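Local coordinates for protein Xaa-Pro dipeptidase (Pyrococcus horikoshii, PDB 1WY2) that probably splits dipeptides that carry proline at the C-terminal position and a nonpolar residue at the N-terminal position, as a homodimeric two-metal prolidase, at residues D2-N5 with E6-K10; I45-G49 with E50-L54. One frame throughout, in Å; residues are numbered along the deposited sequence.

Contact 1 of 2, residues D2-N5 with E6-K10; sequences DIMN and EKVKK
Asn-5 OD1 accepts a hydrogen bond from the backbone N of Val-8 at 2.9 Å. The N-H points at the oxygen with an angle of 162°, but the donor lies tilted from the amide plane. CG of Asn-5 stands between its own backbone N and carbonyl carbon (chi1 65°), and this turns the amide back over the first turn of helix 6-17. The same OD1 also lies 3.4 Å from Val-8 CG2, so the amide is packed as well as bonded. ND2 has weak bonds elsewhere, to Ile-34 O and Asn-69 OD1. With an alanine here, the amide N-H of Val-8 would probably lose its cap, and the start of the helix would be less firmly fixed.

The tight part lies on the buried side. Met-4 CB rests 3.8 Å from Val-8 CG1, and the two side chains cross at about a right angle. SD also lies against Val-8 CG1. Both residues pack on Ala-52 of strand 51-57.

The other side, with Glu-6 and Lys-9, is looser and faces solvent. Lys-9 is exposed and extended beyond CG. Its chain runs back past Asn-5 O, and NZ gives a hydrogen bond to Met-4 O at 2.9 Å, in the carbonyl plane. Glu-6 is exposed too, and its side chain points away. Lys-7 is held separately by Tyr-33, through a hydrogen bond to the carbonyl O and a cation-pi contact with the ring.

The first regular helical bond follows, from Lys-9 N to Asn-5 O at 3.1 Å. The Asn-5 OD1 to Val-8 N bond makes this an asparagine N-cap, at the start of helix 6-17, the first helix of the creatinase/prolidase N-terminal domain.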
loop_
_atom_site.group_PDB
_atom_site.type_symbol
_atom_site.label_atom_id
_atom_site.label_comp_id
_atom_site.label_asym_id
_atom_site.label_seq_id
_atom_site.Cartn_x
_atom_site.Cartn_y
_atom_site.Cartn_z
ATOM N N ASP A 2 1.635 -1.474 -34.742
ATOM C CA ASP A 2 2.762 -1.238 -33.839
ATOM C C ASP A 2 3.598 -2.501 -33.711
ATOM O O ASP A 2 3.084 -3.614 -33.850
ATOM C CB ASP A 2 2.297 -0.927 -32.408
ATOM C CG ASP A 2 1.622 0.415 -32.262
ATOM O OD1 ASP A 2 1.780 1.289 -33.140
ATOM O OD2 ASP A 2 0.940 0.592 -31.226
ATOM N N ILE A 3 4.887 -2.322 -33.435
ATOM C CA ILE A 3 5.769 -3.449 -33.176
ATOM C C ILE A 3 5.597 -3.553 -31.662
ATOM O O ILE A 3 5.998 -2.652 -30.924
ATOM C CB ILE A 3 7.238 -3.122 -33.521
ATOM C CG1 ILE A 3 7.406 -3.049 -35.042
ATOM C CG2 ILE A 3 8.161 -4.179 -32.929
ATOM C CD1 ILE A 3 6.986 -4.326 -35.772
ATOM N N MET A 4 4.977 -4.635 -31.208
ATOM C CA MET A 4 4.693 -4.817 -29.786
ATOM C C MET A 4 5.488 -5.951 -29.144
ATOM O O MET A 4 5.832 -6.929 -29.808
ATOM C CB MET A 4 3.188 -5.041 -29.623
ATOM C CG MET A 4 2.362 -3.905 -30.231
ATOM S SD MET A 4 0.594 -4.230 -30.349
ATOM C CE MET A 4 0.551 -5.279 -31.818
ATOM N N ASN A 5 5.780 -5.821 -27.851
ATOM C CA ASN A 5 6.559 -6.842 -27.159
ATOM C C ASN A 5 5.782 -8.145 -26.978
ATOM O O ASN A 5 4.571 -8.199 -27.215
ATOM C CB ASN A 5 7.091 -6.310 -25.813
ATOM C CG ASN A 5 5.989 -5.984 -24.818
ATOM O OD1 ASN A 5 5.171 -6.834 -24.487
ATOM N ND2 ASN A 5 5.982 -4.749 -24.318
ATOM N N GLU A 6 6.477 -9.203 -26.572
ATOM C CA GLU A 6 5.818 -10.494 -26.432
ATOM C C GLU A 6 4.736 -10.581 -25.364
ATOM O O GLU A 6 3.828 -11.399 -25.483
ATOM C CB GLU A 6 6.849 -11.611 -26.231
ATOM C CG GLU A 6 7.731 -11.491 -25.017
ATOM C CD GLU A 6 8.669 -12.678 -24.899
ATOM O OE1 GLU A 6 9.421 -12.934 -25.864
ATOM O OE2 GLU A 6 8.650 -13.357 -23.850
ATOM N N LYS A 7 4.819 -9.748 -24.329
ATOM C CA LYS A 7 3.801 -9.774 -23.283
ATOM C C LYS A 7 2.502 -9.215 -23.848
ATOM O O LYS A 7 1.421 -9.752 -23.602
ATOM C CB LYS A 7 4.263 -8.960 -22.073
ATOM C CG LYS A 7 5.463 -9.578 -21.378
ATOM C CD LYS A 7 6.070 -8.643 -20.350
ATOM C CE LYS A 7 7.257 -9.302 -19.660
ATOM N NZ LYS A 7 7.901 -8.387 -18.678
ATOM N N VAL A 8 2.617 -8.138 -24.618
ATOM C CA VAL A 8 1.454 -7.526 -25.254
ATOM C C VAL A 8 0.845 -8.530 -26.234
ATOM O O VAL A 8 -0.375 -8.683 -26.314
ATOM C CB VAL A 8 1.855 -6.235 -26.020
ATOM C CG1 VAL A 8 0.694 -5.745 -26.876
ATOM C CG2 VAL A 8 2.270 -5.154 -25.030
ATOM N N LYS A 9 1.697 -9.230 -26.977
ATOM C CA LYS A 9 1.201 -10.204 -27.940
ATOM C C LYS A 9 0.493 -11.380 -27.283
ATOM O O LYS A 9 -0.460 -11.924 -27.837
ATOM C CB LYS A 9 2.342 -10.681 -28.837
ATOM C CG LYS A 9 2.695 -9.652 -29.895
ATOM C CD LYS A 9 4.027 -9.936 -30.560
ATOM C CE LYS A 9 4.289 -8.910 -31.653
ATOM N NZ LYS A 9 5.725 -8.840 -32.015
ATOM N N LYS A 10 0.948 -11.771 -26.097
ATOM C CA LYS A 10 0.297 -12.868 -25.392
ATOM C C LYS A 10 -1.099 -12.434 -24.980
ATOM O O LYS A 10 -2.037 -13.233 -24.978
ATOM C CB LYS A 10 1.109 -13.281 -24.166
ATOM C CG LYS A 10 2.340 -14.098 -24.531
ATOM C CD LYS A 10 3.055 -14.625 -23.308
ATOM C CE LYS A 10 4.229 -15.510 -23.707
ATOM N NZ LYS A 10 4.903 -16.095 -22.514
#

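Contact 2 of 2, residues I45-G49 with E50-L54; sequences ILITG and ESATL
Thr-48 OG1 and Ser-51 OG share a short hydrogen bond of 2.6 Å across the end of the hairpin; either could be the donor. Each oxygen sits between its own backbone N and carbonyl carbon (chi1 65° for Thr-48, 74° for Ser-51), and this brings the hydroxyls together. Each also has a water. One joins Ser-51 OG to Thr-53 OG1 and donates to Leu-46 O. The other binds Thr-48 OG1 and, weakly, Glu-50 N.

The backbone ladder comes next. Leu-46 and Thr-53 form a hydrogen-bonded antiparallel pair. Leu-46 N reaches Thr-53 O at 2.8 Å, and Thr-53 N returns to Leu-46 O at 3.0 Å. Thr-48 N gives a straight bond to Ser-51 O at 2.8 Å. The return bond, Ser-51 N to Thr-48 O, is weak at 3.5 Å. Gly-49 and Glu-50 make the exposed turn.

The apolar contacts between the two strands are on the face of Ile-45, Ile-47, Ala-52 and Leu-54. Ile-45 CG1 meets Leu-54 CD1 at 3.7 Å, with the two chains crossing obliquely. Ile-47 CG1 touches Ala-52 CB more loosely at 4.3 Å.

Strands 44-48 and 51-57 are thus a beta hairpin within a mixed sheet. Strand 22-25 pairs with the first through Ile-45 and Ile-47, and strand 72-75 lies beyond the second. Helix 6-17 covers Ile-47 and Ala-52, while helix 28-35 covers Ile-45 and Leu-54.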
loop_
_atom_site.group_PDB
_atom_site.type_symbol
_atom_site.label_atom_id
_atom_site.label_comp_id
_atom_site.label_asym_id
_atom_site.label_seq_id
_atom_site.Cartn_x
_atom_site.Cartn_y
_atom_site.Cartn_z
ATOM N N ILE A 45 -2.795 1.148 -19.685
ATOM C CA ILE A 45 -2.352 0.601 -20.960
ATOM C C ILE A 45 -3.571 0.074 -21.704
ATOM O O ILE A 45 -4.360 -0.695 -21.151
ATOM C CB ILE A 45 -1.366 -0.574 -20.784
ATOM C CG1 ILE A 45 -0.143 -0.127 -19.981
ATOM C CG2 ILE A 45 -0.927 -1.088 -22.158
ATOM C CD1 ILE A 45 0.860 -1.235 -19.731
ATOM N N LEU A 46 -3.740 0.508 -22.950
ATOM C CA LEU A 46 -4.854 0.039 -23.764
ATOM C C LEU A 46 -4.264 -0.791 -24.898
ATOM O O LEU A 46 -3.458 -0.294 -25.686
ATOM C CB LEU A 46 -5.649 1.215 -24.341
ATOM C CG LEU A 46 -6.887 0.826 -25.155
ATOM C CD1 LEU A 46 -7.861 0.052 -24.277
ATOM C CD2 LEU A 46 -7.548 2.077 -25.712
ATOM N N ILE A 47 -4.666 -2.054 -24.968
ATOM C CA ILE A 47 -4.172 -2.961 -25.997
ATOM C C ILE A 47 -5.274 -3.345 -26.978
ATOM O O ILE A 47 -6.359 -3.770 -26.572
ATOM C CB ILE A 47 -3.611 -4.255 -25.359
ATOM C CG1 ILE A 47 -2.419 -3.917 -24.459
ATOM C CG2 ILE A 47 -3.189 -5.238 -26.446
ATOM C CD1 ILE A 47 -1.965 -5.066 -23.573
ATOM N N THR A 48 -4.997 -3.169 -28.268
ATOM C CA THR A 48 -5.943 -3.545 -29.314
ATOM C C THR A 48 -5.230 -4.585 -30.173
ATOM O O THR A 48 -4.067 -4.899 -29.929
ATOM C CB THR A 48 -6.356 -2.349 -30.207
ATOM O OG1 THR A 48 -5.221 -1.876 -30.941
ATOM C CG2 THR A 48 -6.918 -1.228 -29.362
ATOM N N GLY A 49 -5.915 -5.114 -31.179
ATOM C CA GLY A 49 -5.301 -6.130 -32.016
ATOM C C GLY A 49 -4.030 -5.732 -32.744
ATOM O O GLY A 49 -3.219 -6.590 -33.093
ATOM N N GLU A 50 -3.837 -4.436 -32.966
ATOM C CA GLU A 50 -2.659 -3.972 -33.693
ATOM C C GLU A 50 -1.894 -2.847 -33.008
ATOM O O GLU A 50 -0.993 -2.258 -33.610
ATOM C CB GLU A 50 -3.075 -3.515 -35.096
ATOM C CG GLU A 50 -3.699 -4.617 -35.948
ATOM C CD GLU A 50 -4.186 -4.108 -37.298
ATOM O OE1 GLU A 50 -3.930 -2.931 -37.624
ATOM O OE2 GLU A 50 -4.821 -4.888 -38.036
ATOM N N SER A 51 -2.229 -2.550 -31.754
ATOM C CA SER A 51 -1.548 -1.468 -31.054
ATOM C C SER A 51 -1.568 -1.602 -29.536
ATOM O O SER A 51 -2.401 -2.304 -28.967
ATOM C CB SER A 51 -2.179 -0.124 -31.429
ATOM O OG SER A 51 -3.445 0.039 -30.802
ATOM N N ALA A 52 -0.632 -0.915 -28.890
ATOM C CA ALA A 52 -0.543 -0.900 -27.434
ATOM C C ALA A 52 -0.113 0.513 -27.063
ATOM O O ALA A 52 0.921 0.991 -27.528
ATOM C CB ALA A 52 0.484 -1.917 -26.949
ATOM N N THR A 53 -0.909 1.181 -26.234
ATOM C CA THR A 53 -0.611 2.552 -25.833
ATOM C C THR A 53 -0.713 2.753 -24.326
ATOM O O THR A 53 -1.617 2.229 -23.681
ATOM C CB THR A 53 -1.588 3.543 -26.503
ATOM O OG1 THR A 53 -1.585 3.337 -27.921
ATOM C CG2 THR A 53 -1.181 4.981 -26.207
ATOM N N LEU A 54 0.217 3.520 -23.775
ATOM C CA LEU A 54 0.209 3.816 -22.346
ATOM C C LEU A 54 -0.272 5.252 -22.166
ATOM O O LEU A 54 0.400 6.191 -22.587
ATOM C CB LEU A 54 1.613 3.664 -21.756
ATOM C CG LEU A 54 1.786 4.144 -20.310
ATOM C CD1 LEU A 54 0.896 3.331 -19.377
ATOM C CD2 LEU A 54 3.243 4.024 -19.903
HETATM O O HOH W 1 -3.608 1.145 -28.166
HETATM O O HOH W 2 -5.907 -1.882 -33.531
#

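How the contacts relate
Contacts 1 and 2 lie side by side in the N-terminal domain, with centres 9 Å apart. Contact 1 comes first in the chain, and its first residues start beside Glu-50 to Ala-52 and then turn away from the strand. Asp-2 makes the polar join. Its backbone N probably bonds to Glu-50 O at 3.0 Å, and its OD2 probably bonds to Ala-52 N at 3.2 Å. Met-4 SD packs 3.5 Å from Ser-51 C. Both contacts lie away from the two-zinc site formed by Asp-212, Asp-223, His-287, Glu-316 and Glu-330. A bound magnesium ion is nearer, about 4 Å from the Thr-53 side chain and about 9 Å from that of Met-4.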